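Local coordinates for SidF, inhibitor of growth family, member 3 (Legionella pneumophila subsp. pneumophila, PDB 4FYE), which acts as a phosphoinositide phosphatase of Legionella, probably removing the 3-phosphate from phosphatidylinositol 3,4,5-trisphosphate, at residues Thr11-Leu16 / Val260-Asp265; Met249-Arg254 / Asn663-Ala668; Leu656-Val661 / Glu699-Gln704; Leu680-Thr685 / Asn692-Asp697. The protein carries 1 engineered substitution. One frame throughout, in Å; residues are numbered along the deposited sequence.

Contact 1: residues Thr11-Leu16 / Val260-Asp265; sequences TYVTHL and VTIHHD
The short N-terminal helix 9-16 packs across a face of the six-stranded mixed sheet at its outermost strand, 260-268, where Val-13 and Thr-14 meet Val-260 and Ile-262. The two short axes come within 9.2 Å of each other at 115°, so the helix runs across the strand and touches it with two successive residues. Val-13 carries most of the helix side. Its two methyl groups divide between two strand residues: Val-13 CG1 lies 4.3 Å from Val-260 CG1, whereas Val-13 CG2 reaches toward Ile-262 CD1 at 4.5 Å. The outer arm of Ile-262 is fully extended (chi2 179°), which carries CD1 out toward the helix. Thr-14 slides past Val-260 in the opposite direction, its OG1 4.0 Å from Val-260 CB. With OG1 set beside its own backbone N (chi1 -65°), this hydroxyl bonds back to the carbonyl of Glu-10, so its polar need is met within the helix. No hydrogen bond crosses the contact, which is mostly aliphatic, with nearest approaches of 4.0 Å and more. Toward the sheet interior Val-13 continues onto Phe-201 and Met-203 of strand 199-206, and Val-260 also rests on Phe-201. Further along strand 260-268, His-263 and His-264 form a classic beta bulge opposite Ala-251 of strand 247-254, and their side chains reach helix 652-668.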
loop_
_atom_site.group_PDB
_atom_site.type_symbol
_atom_site.label_atom_id
_atom_site.label_comp_id
_atom_site.label_asym_id
_atom_site.label_seq_id
_atom_site.Cartn_x
_atom_site.Cartn_y
_atom_site.Cartn_z
ATOM N N THR A 11 -4.647 -19.249 -7.186
ATOM C CA THR A 11 -5.800 -20.130 -7.008
ATOM C C THR A 11 -6.783 -19.450 -6.040
ATOM O O THR A 11 -7.979 -19.364 -6.291
ATOM C CB THR A 11 -5.476 -21.593 -6.609
ATOM O OG1 THR A 11 -5.559 -21.703 -5.194
ATOM C CG2 THR A 11 -4.104 -22.068 -7.088
ATOM N N TYR A 12 -6.272 -18.917 -4.954
ATOM C CA TYR A 12 -7.129 -18.092 -4.125
ATOM C C TYR A 12 -7.923 -16.977 -4.845
ATOM O O TYR A 12 -9.137 -16.851 -4.654
ATOM C CB TYR A 12 -6.366 -17.520 -2.969
ATOM C CG TYR A 12 -7.221 -16.874 -1.912
ATOM C CD1 TYR A 12 -8.384 -17.488 -1.406
ATOM C CD2 TYR A 12 -6.845 -15.678 -1.366
ATOM C CE1 TYR A 12 -9.144 -16.895 -0.390
ATOM C CE2 TYR A 12 -7.571 -15.088 -0.342
ATOM C CZ TYR A 12 -8.713 -15.690 0.141
ATOM O OH TYR A 12 -9.410 -15.028 1.134
ATOM N N VAL A 13 -7.275 -16.187 -5.679
ATOM C CA VAL A 13 -7.971 -15.072 -6.352
ATOM C C VAL A 13 -9.093 -15.624 -7.249
ATOM O O VAL A 13 -10.203 -15.029 -7.365
ATOM C CB VAL A 13 -6.959 -14.292 -7.190
ATOM C CG1 VAL A 13 -7.658 -13.387 -8.174
ATOM C CG2 VAL A 13 -5.920 -13.564 -6.275
ATOM N N THR A 14 -8.819 -16.787 -7.852
ATOM C CA THR A 14 -9.768 -17.444 -8.701
ATOM C C THR A 14 -10.979 -17.896 -7.907
ATOM O O THR A 14 -12.109 -17.685 -8.330
ATOM C CB THR A 14 -9.147 -18.678 -9.334
ATOM O OG1 THR A 14 -8.078 -18.260 -10.204
ATOM C CG2 THR A 14 -10.201 -19.433 -10.113
ATOM N N HIS A 15 -10.777 -18.526 -6.759
ATOM C CA HIS A 15 -11.945 -18.871 -5.941
ATOM C C HIS A 15 -12.750 -17.654 -5.550
ATOM O O HIS A 15 -13.948 -17.689 -5.523
ATOM C CB HIS A 15 -11.522 -19.663 -4.729
ATOM C CG HIS A 15 -11.246 -21.095 -5.035
ATOM N ND1 HIS A 15 -12.169 -22.070 -4.839
ATOM C CD2 HIS A 15 -10.136 -21.703 -5.607
ATOM C CE1 HIS A 15 -11.654 -23.246 -5.232
ATOM N NE2 HIS A 15 -10.407 -23.019 -5.709
ATOM N N LEU A 16 -12.062 -16.544 -5.291
ATOM C CA LEU A 16 -12.684 -15.331 -4.806
ATOM C C LEU A 16 -13.621 -14.738 -5.819
ATOM O O LEU A 16 -14.539 -14.057 -5.450
ATOM C CB LEU A 16 -11.618 -14.290 -4.439
ATOM C CG LEU A 16 -11.047 -14.499 -3.051
ATOM C CD1 LEU A 16 -9.778 -13.639 -2.748
ATOM C CD2 LEU A 16 -12.154 -14.246 -2.055
ATOM N N VAL A 260 -7.795 -16.635 -14.486
ATOM C CA VAL A 260 -7.382 -15.322 -14.167
ATOM C C VAL A 260 -5.991 -15.068 -14.712
ATOM O O VAL A 260 -5.166 -15.958 -14.684
ATOM C CB VAL A 260 -7.425 -15.196 -12.647
ATOM C CG1 VAL A 260 -6.278 -14.406 -12.126
ATOM C CG2 VAL A 260 -8.763 -14.623 -12.231
ATOM N N THR A 261 -5.748 -13.868 -15.241
ATOM C CA THR A 261 -4.380 -13.381 -15.397
ATOM C C THR A 261 -4.236 -12.167 -14.453
ATOM O O THR A 261 -5.100 -11.282 -14.421
ATOM C CB THR A 261 -4.142 -12.973 -16.864
ATOM O OG1 THR A 261 -4.375 -14.120 -17.693
ATOM C CG2 THR A 261 -2.737 -12.461 -17.114
ATOM N N ILE A 262 -3.128 -12.111 -13.735
ATOM C CA ILE A 262 -2.890 -11.135 -12.723
ATOM C C ILE A 262 -1.984 -10.094 -13.333
ATOM O O ILE A 262 -0.908 -10.444 -13.771
ATOM C CB ILE A 262 -2.279 -11.803 -11.468
ATOM C CG1 ILE A 262 -3.355 -12.658 -10.751
ATOM C CG2 ILE A 262 -1.829 -10.745 -10.479
ATOM C CD1 ILE A 262 -2.857 -13.389 -9.523
ATOM N N HIS A 263 -2.414 -8.824 -13.400
ATOM C CA HIS A 263 -1.583 -7.753 -13.990
ATOM C C HIS A 263 -0.879 -6.920 -12.942
ATOM O O HIS A 263 -0.010 -6.129 -13.274
ATOM C CB HIS A 263 -2.388 -6.818 -14.926
ATOM C CG HIS A 263 -3.325 -7.545 -15.854
ATOM N ND1 HIS A 263 -2.889 -8.347 -16.875
ATOM C CD2 HIS A 263 -4.722 -7.604 -15.883
ATOM C CE1 HIS A 263 -3.946 -8.866 -17.517
ATOM N NE2 HIS A 263 -5.067 -8.427 -16.907
ATOM N N HIS A 264 -1.238 -7.070 -11.678
ATOM C CA HIS A 264 -0.567 -6.330 -10.610
ATOM C C HIS A 264 -0.736 -7.026 -9.289
ATOM O O HIS A 264 -1.840 -7.504 -8.922
ATOM C CB HIS A 264 -1.094 -4.906 -10.525
ATOM C CG HIS A 264 -0.452 -4.074 -9.439
ATOM N ND1 HIS A 264 0.785 -3.566 -9.555
ATOM C CD2 HIS A 264 -0.933 -3.647 -8.217
ATOM C CE1 HIS A 264 1.105 -2.868 -8.468
ATOM N NE2 HIS A 264 0.049 -2.909 -7.639
ATOM N N ASP A 265 0.348 -7.014 -8.531
ATOM C CA ASP A 265 0.442 -7.677 -7.261
ATOM C C ASP A 265 1.447 -6.889 -6.352
ATOM O O ASP A 265 2.668 -6.934 -6.577
ATOM C CB ASP A 265 0.901 -9.110 -7.510
ATOM C CG ASP A 265 1.053 -9.908 -6.194
ATOM O OD1 ASP A 265 1.210 -9.271 -5.095
ATOM O OD2 ASP A 265 0.972 -11.164 -6.255
#

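Contact 2: residues Met249-Arg254 / Asn663-Ala668; sequences MIAGTR and NALWTA
Leu-665 of helix 652-668 sets one methyl group against the Ala-251 methyl and the Gly-252 carbonyl oxygen of strand 247-254. The side chain does not leave the helix straight at the strand; it is the branch at CG that makes the approach. With CG anti to the carbonyl carbon (chi1 -75°) and CD1 continuing the chain, CD2 branches off toward the sheet, 4.3 Å from Ala-251 CB and 4.1 Å from Gly-252 O. Ala-251 points its methyl at the helix, while Gly-252 presents main chain alone. Two residues on, and turned from the strand, Thr-667 donates its OG1 hydroxyl to Asn-663 O at 2.7 Å. Ala-251 meets Val-661 of the same helix as well. No hydrogen bond joins strand and helix here; Gly-252 pairs through its backbone with Phe-201, and the interface between sheet and helix rests on buried van der Waals packing.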
loop_
_atom_site.group_PDB
_atom_site.type_symbol
_atom_site.label_atom_id
_atom_site.label_comp_id
_atom_site.label_asym_id
_atom_site.label_seq_id
_atom_site.Cartn_x
_atom_site.Cartn_y
_atom_site.Cartn_z
ATOM N N MET A 249 -2.702 -6.082 -2.606
ATOM C CA MET A 249 -3.454 -5.503 -3.705
ATOM C C MET A 249 -3.196 -6.300 -4.999
ATOM O O MET A 249 -2.057 -6.403 -5.470
ATOM C CB MET A 249 -3.037 -4.073 -3.903
ATOM C CG MET A 249 -3.716 -3.386 -5.060
ATOM S SD MET A 249 -3.618 -1.574 -4.840
ATOM C CE MET A 249 -2.045 -1.348 -5.618
ATOM N N ILE A 250 -4.256 -6.886 -5.539
ATOM C CA ILE A 250 -4.184 -7.654 -6.744
ATOM C C ILE A 250 -5.159 -7.056 -7.772
ATOM O O ILE A 250 -6.290 -6.754 -7.446
ATOM C CB ILE A 250 -4.683 -9.032 -6.482
ATOM C CG1 ILE A 250 -4.038 -9.602 -5.225
ATOM C CG2 ILE A 250 -4.417 -9.881 -7.714
ATOM C CD1 ILE A 250 -2.615 -10.047 -5.449
ATOM N N ALA A 251 -4.731 -6.941 -9.023
ATOM C CA ALA A 251 -5.607 -6.469 -10.081
ATOM C C ALA A 251 -5.384 -7.381 -11.259
ATOM O O ALA A 251 -4.266 -7.800 -11.512
ATOM C CB ALA A 251 -5.253 -5.043 -10.450
ATOM N N GLY A 252 -6.438 -7.725 -11.968
ATOM C CA GLY A 252 -6.230 -8.439 -13.175
ATOM C C GLY A 252 -7.432 -8.603 -14.060
ATOM O O GLY A 252 -8.428 -7.829 -13.929
ATOM N N THR A 253 -7.343 -9.585 -14.990
ATOM C CA THR A 253 -8.480 -9.877 -15.819
ATOM C C THR A 253 -8.993 -11.265 -15.564
ATOM O O THR A 253 -8.189 -12.204 -15.309
ATOM C CB THR A 253 -8.342 -9.538 -17.349
ATOM O OG1 THR A 253 -8.282 -10.696 -18.149
ATOM C CG2 THR A 253 -7.279 -8.645 -17.714
ATOM N N ARG A 254 -10.324 -11.409 -15.597
ATOM C CA ARG A 254 -10.972 -12.723 -15.491
ATOM C C ARG A 254 -11.450 -13.240 -16.855
ATOM O O ARG A 254 -12.228 -12.556 -17.560
ATOM C CB ARG A 254 -12.164 -12.659 -14.542
ATOM C CG ARG A 254 -12.737 -14.028 -14.180
ATOM C CD ARG A 254 -14.082 -13.780 -13.551
ATOM N NE ARG A 254 -14.674 -14.908 -12.858
ATOM C CZ ARG A 254 -15.669 -15.617 -13.359
ATOM N NH1 ARG A 254 -16.113 -15.340 -14.576
ATOM N NH2 ARG A 254 -16.197 -16.612 -12.655
ATOM N N ASN A 663 -2.501 2.292 -14.042
ATOM C CA ASN A 663 -1.521 2.237 -15.074
ATOM C C ASN A 663 -1.204 0.820 -15.422
ATOM O O ASN A 663 -0.956 0.520 -16.600
ATOM C CB ASN A 663 -0.224 2.961 -14.678
ATOM C CG ASN A 663 0.857 2.732 -15.694
ATOM O OD1 ASN A 663 0.903 3.399 -16.732
ATOM N ND2 ASN A 663 1.667 1.714 -15.462
ATOM N N ALA A 664 -1.182 -0.058 -14.414
ATOM C CA ALA A 664 -0.992 -1.514 -14.698
ATOM C C ALA A 664 -2.119 -2.088 -15.607
ATOM O O ALA A 664 -1.858 -2.860 -16.571
ATOM C CB ALA A 664 -0.946 -2.289 -13.385
ATOM N N LEU A 665 -3.375 -1.717 -15.307
ATOM C CA LEU A 665 -4.471 -2.246 -16.082
ATOM C C LEU A 665 -4.495 -1.656 -17.509
ATOM O O LEU A 665 -4.719 -2.340 -18.484
ATOM C CB LEU A 665 -5.766 -2.004 -15.369
ATOM C CG LEU A 665 -6.017 -2.936 -14.173
ATOM C CD1 LEU A 665 -7.197 -2.316 -13.484
ATOM C CD2 LEU A 665 -6.347 -4.393 -14.566
ATOM N N TRP A 666 -4.265 -0.375 -17.624
ATOM C CA TRP A 666 -4.263 0.223 -18.905
ATOM C C TRP A 666 -3.208 -0.434 -19.791
ATOM O O TRP A 666 -3.453 -0.758 -20.942
ATOM C CB TRP A 666 -3.993 1.712 -18.727
ATOM C CG TRP A 666 -3.925 2.395 -20.045
ATOM C CD1 TRP A 666 -2.794 2.710 -20.791
ATOM C CD2 TRP A 666 -5.049 2.810 -20.835
ATOM N NE1 TRP A 666 -3.126 3.328 -21.947
ATOM C CE2 TRP A 666 -4.485 3.366 -22.078
ATOM C CE3 TRP A 666 -6.425 2.694 -20.699
ATOM C CZ2 TRP A 666 -5.301 3.859 -23.108
ATOM C CZ3 TRP A 666 -7.236 3.173 -21.739
ATOM C CH2 TRP A 666 -6.690 3.755 -22.907
ATOM N N THR A 667 -2.027 -0.683 -19.259
ATOM C CA THR A 667 -0.912 -1.181 -20.077
ATOM C C THR A 667 -1.087 -2.627 -20.412
ATOM O O THR A 667 -0.855 -3.053 -21.544
ATOM C CB THR A 667 0.398 -0.998 -19.311
ATOM O OG1 THR A 667 0.467 0.380 -18.906
ATOM C CG2 THR A 667 1.597 -1.324 -20.176
ATOM N N ALA A 668 -1.505 -3.416 -19.436
ATOM C CA ALA A 668 -1.732 -4.818 -19.744
ATOM C C ALA A 668 -2.784 -5.049 -20.837
ATOM O O ALA A 668 -2.692 -6.034 -21.555
ATOM C CB ALA A 668 -2.076 -5.581 -18.492
#

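Contact 3: residues Leu656-Val661 / Glu699-Gln704; sequences LAQKIV and ELTTIQ
Gln-658 projects from helix 652-668 against Leu-700 and Gln-704, and the way these three chains lie across one another defines the contact. CG of Gln-658 is anti to its backbone N (chi1 164°) and the chain stays extended beyond it, so the residue reaches straight out toward segment 699-704. It crosses Leu-700 at a slant, with Gln-658 CG 3.8 Å from Leu-700 CB; Leu-700 CD1 lies 3.9 Å from Gln-658 O. Gln-704 comes in at about a right angle. Its amide end lies against the flank of Gln-658, from CB outward, and the two amide planes are 56° apart. In the model Gln-658 NE2 and Gln-704 OE1 are separated by 2.8 Å. Thr-701 brings its CG2 methyl near the end of the Gln-658 side chain. Helix 652-668 follows strand 641-645 in the chain, consistent with the strand, loop and helix that carry the phosphate-binding P-loop in cysteine-based phosphatases. Chemically the contact is mixed: two buried amides lie close together beside methylene and leucine packing, with the carboxylate of Asp-697 near the Gln-658 amide.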
loop_
_atom_site.group_PDB
_atom_site.type_symbol
_atom_site.label_atom_id
_atom_site.label_comp_id
_atom_site.label_asym_id
_atom_site.label_seq_id
_atom_site.Cartn_x
_atom_site.Cartn_y
_atom_site.Cartn_z
ATOM N N LEU A 656 -1.883 7.130 -4.679
ATOM C CA LEU A 656 -0.765 6.571 -5.353
ATOM C C LEU A 656 -1.169 5.139 -5.828
ATOM O O LEU A 656 -0.889 4.782 -6.996
ATOM C CB LEU A 656 0.457 6.553 -4.429
ATOM C CG LEU A 656 1.665 5.935 -5.112
ATOM C CD1 LEU A 656 2.255 6.708 -6.345
ATOM C CD2 LEU A 656 2.662 5.719 -4.018
ATOM N N ALA A 657 -1.826 4.334 -4.969
ATOM C CA ALA A 657 -2.229 2.970 -5.412
ATOM C C ALA A 657 -3.134 3.028 -6.655
ATOM O O ALA A 657 -3.032 2.162 -7.560
ATOM C CB ALA A 657 -2.883 2.168 -4.275
ATOM N N GLN A 658 -3.962 4.083 -6.747
ATOM C CA GLN A 658 -4.874 4.270 -7.875
ATOM C C GLN A 658 -4.081 4.542 -9.155
ATOM O O GLN A 658 -4.407 4.038 -10.227
ATOM C CB GLN A 658 -5.803 5.490 -7.620
ATOM C CG GLN A 658 -6.529 6.010 -8.883
ATOM C CD GLN A 658 -7.543 7.216 -8.691
ATOM O OE1 GLN A 658 -8.083 7.746 -9.697
ATOM N NE2 GLN A 658 -7.775 7.659 -7.474
ATOM N N LYS A 659 -3.071 5.397 -9.072
ATOM C CA LYS A 659 -2.199 5.657 -10.215
ATOM C C LYS A 659 -1.477 4.365 -10.651
ATOM O O LYS A 659 -1.378 4.056 -11.845
ATOM C CB LYS A 659 -1.206 6.750 -9.787
ATOM C CG LYS A 659 -1.319 8.075 -10.510
ATOM C CD LYS A 659 -2.581 8.830 -10.284
ATOM C CE LYS A 659 -2.586 10.183 -11.024
ATOM N NZ LYS A 659 -3.257 10.232 -12.390
ATOM N N ILE A 660 -1.014 3.542 -9.714
ATOM C CA ILE A 660 -0.199 2.384 -10.131
ATOM C C ILE A 660 -1.115 1.313 -10.680
ATOM O O ILE A 660 -0.789 0.691 -11.693
ATOM C CB ILE A 660 0.548 1.799 -8.923
ATOM C CG1 ILE A 660 1.621 2.778 -8.474
ATOM C CG2 ILE A 660 1.158 0.457 -9.249
ATOM C CD1 ILE A 660 1.914 2.667 -6.996
ATOM N N VAL A 661 -2.263 1.068 -10.021
ATOM C CA VAL A 661 -3.095 -0.029 -10.456
ATOM C C VAL A 661 -3.678 0.384 -11.799
ATOM O O VAL A 661 -3.746 -0.431 -12.696
ATOM C CB VAL A 661 -4.276 -0.379 -9.512
ATOM C CG1 VAL A 661 -4.731 -1.777 -9.770
ATOM C CG2 VAL A 661 -3.851 -0.373 -8.094
ATOM N N GLU A 699 -13.254 4.280 -12.721
ATOM C CA GLU A 699 -13.595 3.032 -12.031
ATOM C C GLU A 699 -12.902 2.977 -10.658
ATOM O O GLU A 699 -13.460 2.443 -9.689
ATOM C CB GLU A 699 -13.190 1.805 -12.852
ATOM C CG GLU A 699 -13.877 1.593 -14.203
ATOM C CD GLU A 699 -15.367 1.369 -14.062
ATOM O OE1 GLU A 699 -16.021 1.339 -15.103
ATOM O OE2 GLU A 699 -15.907 1.251 -12.928
ATOM N N LEU A 700 -11.711 3.566 -10.581
ATOM C CA LEU A 700 -10.758 3.300 -9.494
ATOM C C LEU A 700 -11.092 3.894 -8.124
ATOM O O LEU A 700 -10.483 3.538 -7.123
ATOM C CB LEU A 700 -9.362 3.709 -9.938
ATOM C CG LEU A 700 -9.143 3.191 -11.354
ATOM C CD1 LEU A 700 -7.897 3.836 -11.932
ATOM C CD2 LEU A 700 -9.009 1.673 -11.322
ATOM N N THR A 701 -12.077 4.765 -7.991
ATOM C CA THR A 701 -12.297 5.303 -6.603
ATOM C C THR A 701 -13.143 4.377 -5.788
ATOM O O THR A 701 -13.231 4.472 -4.533
ATOM C CB THR A 701 -12.925 6.681 -6.599
ATOM O OG1 THR A 701 -13.720 6.798 -7.799
ATOM C CG2 THR A 701 -11.786 7.748 -6.592
ATOM N N THR A 702 -13.738 3.424 -6.459
ATOM C CA THR A 702 -14.701 2.617 -5.744
ATOM C C THR A 702 -14.091 1.685 -4.698
ATOM O O THR A 702 -14.589 1.640 -3.572
ATOM C CB THR A 702 -15.877 2.092 -6.634
ATOM O OG1 THR A 702 -15.782 0.715 -6.821
ATOM C CG2 THR A 702 -15.942 2.777 -7.933
ATOM N N ILE A 703 -12.961 1.044 -5.017
ATOM C CA ILE A 703 -12.212 0.224 -4.046
ATOM C C ILE A 703 -11.697 1.098 -2.895
ATOM O O ILE A 703 -11.673 0.622 -1.769
ATOM C CB ILE A 703 -11.066 -0.613 -4.721
ATOM C CG1 ILE A 703 -10.656 -1.818 -3.870
ATOM C CG2 ILE A 703 -9.797 0.208 -5.032
ATOM C CD1 ILE A 703 -11.646 -2.939 -3.938
ATOM N N GLN A 704 -11.346 2.381 -3.165
ATOM C CA GLN A 704 -10.892 3.289 -2.144
ATOM C C GLN A 704 -12.016 3.582 -1.163
ATOM O O GLN A 704 -11.784 3.620 0.019
ATOM C CB GLN A 704 -10.379 4.631 -2.741
ATOM C CG GLN A 704 -9.181 4.435 -3.637
ATOM C CD GLN A 704 -8.738 5.730 -4.275
ATOM O OE1 GLN A 704 -8.528 5.784 -5.499
ATOM N NE2 GLN A 704 -8.598 6.787 -3.460
#

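Contact 4: residues Leu680-Thr685 / Asn692-Asp697; sequences LDHRRT and NVEQLD
Once His-682 leaves helical geometry, the chain after helix 678-681 runs extended past the first turns of helix 692-699, with CA atoms 7.2 Å apart at His-682 and Val-693 and 6.0 Å apart at Arg-684 and Glu-694. Val-693 places CG2 over one face of the His-682 imidazole, 3.6 Å from the ring centroid and 24° off the normal, a CH-pi contact. Next to it Glu-694 slides past Arg-684 in the opposite direction, its carboxyl carbon CD 3.4 Å from Arg-684 CG. Stretched out beyond CG, Glu-694 delivers OE1 to the backbone: Thr-685 N donates to it at 2.9 Å, on the syn side and only 17° from the carboxylate plane. OE2 takes the amide of His-686, so a single carboxylate holds two successive peptide groups. Arg-684 bends at chi2 and chi3 and grips Asp-697 in a salt bridge, NH1 to OD2 3.0 Å, approaching from above the carboxylate plane; guanidinium and carboxylate stand 81° apart. Its NH2 donates to His-682 O at 2.7 Å and also binds Phe-679 O, which fixes the guanidinium's rotation, while Asp-697 OD2 also accepts from Ala-728 N. Helix 652-668 lies alongside: its Trp-666 packs on Val-693, and its Lys-659 touches Leu-680 and Arg-684.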
loop_
_atom_site.group_PDB
_atom_site.type_symbol
_atom_site.label_atom_id
_atom_site.label_comp_id
_atom_site.label_asym_id
_atom_site.label_seq_id
_atom_site.Cartn_x
_atom_site.Cartn_y
_atom_site.Cartn_z
ATOM N N LEU A 680 -0.955 8.128 -17.397
ATOM C CA LEU A 680 -0.486 9.181 -16.495
ATOM C C LEU A 680 -0.594 10.595 -17.072
ATOM O O LEU A 680 -1.007 11.483 -16.359
ATOM C CB LEU A 680 0.920 8.880 -16.018
ATOM C CG LEU A 680 1.170 7.668 -15.112
ATOM C CD1 LEU A 680 2.669 7.691 -14.777
ATOM C CD2 LEU A 680 0.299 7.811 -13.844
ATOM N N ASP A 681 -0.283 10.773 -18.352
ATOM C CA ASP A 681 -0.154 12.079 -18.979
ATOM C C ASP A 681 -1.509 12.628 -19.351
ATOM O O ASP A 681 -1.713 13.860 -19.331
ATOM C CB ASP A 681 0.741 11.992 -20.235
ATOM C CG ASP A 681 2.199 11.481 -19.922
ATOM O OD1 ASP A 681 2.617 11.536 -18.724
ATOM O OD2 ASP A 681 2.927 11.045 -20.874
ATOM N N HIS A 682 -2.443 11.733 -19.688
ATOM C CA HIS A 682 -3.787 12.166 -20.108
ATOM C C HIS A 682 -4.392 13.135 -19.106
ATOM O O HIS A 682 -4.398 12.886 -17.898
ATOM C CB HIS A 682 -4.764 11.013 -20.441
ATOM C CG HIS A 682 -6.086 11.514 -21.017
ATOM N ND1 HIS A 682 -7.153 11.886 -20.225
ATOM C CD2 HIS A 682 -6.455 11.817 -22.333
ATOM C CE1 HIS A 682 -8.148 12.348 -20.996
ATOM N NE2 HIS A 682 -7.727 12.311 -22.289
ATOM N N ARG A 683 -4.865 14.263 -19.618
ATOM C CA ARG A 683 -5.443 15.319 -18.819
ATOM C C ARG A 683 -6.964 15.071 -18.672
ATOM O O ARG A 683 -7.720 15.258 -19.635
ATOM C CB ARG A 683 -5.159 16.727 -19.484
ATOM C CG ARG A 683 -3.672 17.171 -19.544
ATOM C CD ARG A 683 -2.943 17.161 -18.165
ATOM N NE ARG A 683 -2.634 15.820 -17.591
ATOM C CZ ARG A 683 -2.442 15.592 -16.263
ATOM N NH1 ARG A 683 -2.553 16.587 -15.351
ATOM N NH2 ARG A 683 -2.140 14.370 -15.794
ATOM N N ARG A 684 -7.422 14.695 -17.475
ATOM C CA ARG A 684 -8.867 14.405 -17.315
ATOM C C ARG A 684 -9.676 15.665 -17.477
ATOM O O ARG A 684 -9.236 16.747 -17.065
ATOM C CB ARG A 684 -9.183 13.709 -15.979
ATOM C CG ARG A 684 -9.026 12.209 -16.037
ATOM C CD ARG A 684 -7.922 11.646 -15.123
ATOM N NE ARG A 684 -6.618 11.565 -15.758
ATOM C CZ ARG A 684 -5.719 10.564 -15.664
ATOM N NH1 ARG A 684 -5.929 9.455 -14.990
ATOM N NH2 ARG A 684 -4.565 10.687 -16.329
ATOM N N THR A 685 -10.845 15.551 -18.105
ATOM C CA THR A 685 -11.673 16.742 -18.399
ATOM C C THR A 685 -13.030 16.737 -17.733
ATOM O O THR A 685 -13.646 17.770 -17.739
ATOM C CB THR A 685 -11.905 16.942 -19.905
ATOM O OG1 THR A 685 -12.496 15.753 -20.429
ATOM C CG2 THR A 685 -10.588 17.182 -20.640
ATOM N N ASN A 692 -11.033 7.041 -23.214
ATOM C CA ASN A 692 -10.943 5.736 -22.575
ATOM C C ASN A 692 -10.160 5.703 -21.285
ATOM O O ASN A 692 -10.604 5.067 -20.315
ATOM C CB ASN A 692 -10.361 4.759 -23.548
ATOM C CG ASN A 692 -11.365 4.369 -24.574
ATOM O OD1 ASN A 692 -11.012 3.945 -25.654
ATOM N ND2 ASN A 692 -12.633 4.479 -24.226
ATOM N N VAL A 693 -9.032 6.412 -21.242
ATOM C CA VAL A 693 -8.277 6.516 -19.982
ATOM C C VAL A 693 -9.104 7.047 -18.829
ATOM O O VAL A 693 -9.065 6.480 -17.732
ATOM C CB VAL A 693 -6.966 7.299 -20.107
ATOM C CG1 VAL A 693 -5.898 6.361 -20.616
ATOM C CG2 VAL A 693 -7.110 8.372 -21.134
ATOM N N GLU A 694 -9.908 8.073 -19.106
ATOM C CA GLU A 694 -10.670 8.768 -18.040
ATOM C C GLU A 694 -11.786 7.865 -17.580
ATOM O O GLU A 694 -12.164 7.856 -16.396
ATOM C CB GLU A 694 -11.215 10.129 -18.514
ATOM C CG GLU A 694 -12.083 10.810 -17.522
ATOM C CD GLU A 694 -12.025 12.322 -17.622
ATOM O OE1 GLU A 694 -11.411 12.805 -18.631
ATOM O OE2 GLU A 694 -12.608 13.003 -16.707
ATOM N N GLN A 695 -12.259 7.069 -18.520
ATOM C CA GLN A 695 -13.317 6.126 -18.225
ATOM C C GLN A 695 -12.773 5.047 -17.256
ATOM O O GLN A 695 -13.462 4.643 -16.298
ATOM C CB GLN A 695 -13.891 5.527 -19.531
ATOM C CG GLN A 695 -15.184 4.779 -19.255
ATOM C CD GLN A 695 -15.557 3.679 -20.269
ATOM O OE1 GLN A 695 -16.144 2.657 -19.867
ATOM N NE2 GLN A 695 -15.241 3.881 -21.579
ATOM N N LEU A 696 -11.539 4.598 -17.496
ATOM C CA LEU A 696 -10.897 3.694 -16.541
ATOM C C LEU A 696 -10.728 4.422 -15.225
ATOM O O LEU A 696 -11.012 3.882 -14.150
ATOM C CB LEU A 696 -9.521 3.249 -17.044
ATOM C CG LEU A 696 -9.016 1.832 -16.703
ATOM C CD1 LEU A 696 -7.505 1.704 -16.743
ATOM C CD2 LEU A 696 -9.533 1.153 -15.453
ATOM N N ASP A 697 -10.226 5.650 -15.290
ATOM C CA ASP A 697 -9.896 6.328 -14.069
ATOM C C ASP A 697 -11.190 6.395 -13.207
ATOM O O ASP A 697 -11.118 6.279 -12.027
ATOM C CB ASP A 697 -9.272 7.710 -14.379
ATOM C CG ASP A 697 -8.422 8.273 -13.214
ATOM O OD1 ASP A 697 -7.854 7.484 -12.401
ATOM O OD2 ASP A 697 -8.284 9.518 -13.136
#

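From the N terminus, contact 1 joins the first helix to strand 260-268, closing a loop of 243 residues. Contact 2 opens within that loop, at strand 247-254, and closes far beyond it on helix 652-668, so the two cross; the adjoining strands of the hairpin couple them directly. Contact 3 starts before contact 2 closes, and crosses it in turn; the two share helix 652-668, and Met-249 also packs on Ala-657 of it. Contact 4 is nested inside the 37-residue loop of contact 3 and touches it through helix 652-668. That helix thus links the six-stranded sheet to the helices 692-699 and 701-712.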